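Local coordinates for protein tautomerase (Bordetella trematum, PDB 6VVR) that belongs to the tautomerase family of the MIF clan and assembles as a trimer of subunits each built from two beta-alpha-beta units, at residues A[50-53]-A[59-62]. Sequence-based numbering, arbitrary orientation.
Sequences VIVA and AMAL
Met-60 lies against the two valines of strand 50-52, Val-50 and Val-52, in a contact that is wholly van der Waals, with no hydrogen bond joining the segments. The apolar contact has two touching points at different heights on the methionine. Near the backbone, the CG2 methyl of Val-52 comes within 3.8 Å of Met-60 CB, and the two side chains meet at an oblique angle. With chi1 at 173°, Val-52 turns CG2 to the side of its own backbone N, opposite the carbonyl carbon, and it is this methyl that meets Met-60. At the far end, Met-60 CE approaches Val-50 CG1 at a looser 4.3 Å. From CB to CE the methionine runs along strand 50-52 toward Val-50 by a folded path: CG sits between the backbone N and the carbonyl carbon (chi1 67°), the bend at chi2 (86°) takes SD away from Val-50, and a further bend at chi3 brings CE back.

Within the two segments, the carbonyl oxygen of Ala-59 also comes near, with Val-52 CG2 4.1 Å from Ala-59 O. Val-50 and Met-60 are buried, whereas Ala-59 is exposed at the margin.

Strand 50-52 pairs antiparallel with 55-56, and the contact joins it to the start of strand 61-68 in the four-stranded sheet. Val-50 and Met-60 both rest on Met-8 of strand 2-8. Residues 50-52 also form an antiparallel ladder with a second subunit, whose Arg-39 packs on Val-52 and Met-60; a short strand extending the neighbour's sheet is a feature of the trimeric tautomerase fold.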
ATOM      1  N   VAL A  50      -5.990  13.381  -7.000  1.00 21.13           N
ATOM      2  CA  VAL A  50      -6.974  12.334  -6.765  1.00 23.29           C
ATOM      3  C   VAL A  50      -8.043  12.384  -7.848  1.00 24.71           C
ATOM      4  O   VAL A  50      -8.351  13.445  -8.404  1.00 25.59           O
ATOM      5  CB  VAL A  50      -7.633  12.437  -5.366  1.00 24.07           C
ATOM      6  CG1 VAL A  50      -6.593  12.647  -4.280  1.00 24.14           C
ATOM      7  CG2 VAL A  50      -8.659  13.533  -5.341  1.00 26.62           C
ATOM      8  N   ILE A  51      -8.609  11.216  -8.143  1.00 24.10           N
ATOM      9  CA  ILE A  51      -9.782  11.110  -9.003  1.00 22.79           C
ATOM     10  C   ILE A  51     -10.721  10.082  -8.386  1.00 22.81           C
ATOM     11  O   ILE A  51     -10.280   9.014  -7.948  1.00 21.18           O
ATOM     12  CB  ILE A  51      -9.409  10.750 -10.460  1.00 22.57           C
ATOM     13  CG1 ILE A  51     -10.646  10.785 -11.374  1.00 24.93           C
ATOM     14  CG2 ILE A  51      -8.708   9.413 -10.544  1.00 22.32           C
ATOM     15  CD1 ILE A  51     -10.329  10.703 -12.879  1.00 24.86           C
ATOM     16  N   VAL A  52     -12.008  10.421  -8.306  1.00 22.09           N
ATOM     17  CA  VAL A  52     -13.035   9.541  -7.755  1.00 22.55           C
ATOM     18  C   VAL A  52     -14.183   9.503  -8.749  1.00 22.01           C
ATOM     19  O   VAL A  52     -14.781  10.547  -9.042  1.00 24.37           O
ATOM     20  CB  VAL A  52     -13.549  10.019  -6.385  1.00 24.86           C
ATOM     21  CG1 VAL A  52     -14.735   9.156  -5.932  1.00 24.52           C
ATOM     22  CG2 VAL A  52     -12.428  10.001  -5.339  1.00 25.13           C
ATOM     23  N   ALA A  53     -14.498   8.311  -9.253  1.00 23.77           N
ATOM     24  CA  ALA A  53     -15.614   8.130 -10.184  1.00 22.83           C
ATOM     25  C   ALA A  53     -15.478   9.060 -11.383  1.00 23.85           C
ATOM     26  O   ALA A  53     -16.455   9.642 -11.864  1.00 25.81           O
ATOM     27  CB  ALA A  53     -16.963   8.331  -9.480  1.00 27.71           C
ATOM     28  N   ALA A  59     -13.418  14.743  -3.235  1.00 33.92           N
ATOM     29  CA  ALA A  59     -12.881  14.390  -1.929  1.00 32.16           C
ATOM     30  C   ALA A  59     -12.919  12.880  -1.717  1.00 32.35           C
ATOM     31  O   ALA A  59     -13.824  12.186  -2.192  1.00 29.45           O
ATOM     32  CB  ALA A  59     -13.663  15.104  -0.826  1.00 35.55           C
ATOM     33  N   MET A  60     -11.907  12.370  -1.016  1.00 28.33           N
ATOM     34  CA  MET A  60     -11.868  10.972  -0.622  1.00 26.11           C
ATOM     35  C   MET A  60     -11.064  10.844   0.663  1.00 26.79           C
ATOM     36  O   MET A  60     -10.257  11.711   1.014  1.00 22.61           O
ATOM     37  CB  MET A  60     -11.262  10.073  -1.715  1.00 27.86           C
ATOM     38  CG  MET A  60      -9.785  10.288  -1.997  1.00 26.03           C
ATOM     39  SD  MET A  60      -8.731   9.317  -0.881  1.00 23.73           S
ATOM     40  CE  MET A  60      -7.392  10.491  -0.609  1.00 24.30           C
ATOM     41  N   ALA A  61     -11.312   9.749   1.369  1.00 24.23           N
ATOM     42  CA  ALA A  61     -10.413   9.259   2.396  1.00 21.76           C
ATOM     43  C   ALA A  61     -10.310   7.757   2.217  1.00 23.51           C
ATOM     44  O   ALA A  61     -11.256   7.105   1.762  1.00 22.31           O
ATOM     45  CB  ALA A  61     -10.883   9.603   3.817  1.00 23.85           C
ATOM     46  N   LEU A  62      -9.145   7.219   2.549  1.00 22.47           N
ATOM     47  CA  LEU A  62      -8.876   5.801   2.361  1.00 22.20           C
ATOM     48  C   LEU A  62      -8.090   5.278   3.551  1.00 23.18           C
ATOM     49  O   LEU A  62      -7.063   5.859   3.913  1.00 22.17           O
ATOM     50  CB  LEU A  62      -8.091   5.565   1.067  1.00 21.17           C
ATOM     51  CG  LEU A  62      -7.652   4.118   0.840  1.00 21.49           C
ATOM     52  CD1 LEU A  62      -8.871   3.209   0.588  1.00 23.41           C
ATOM     53  CD2 LEU A  62      -6.654   4.048  -0.311  1.00 21.56           C
TER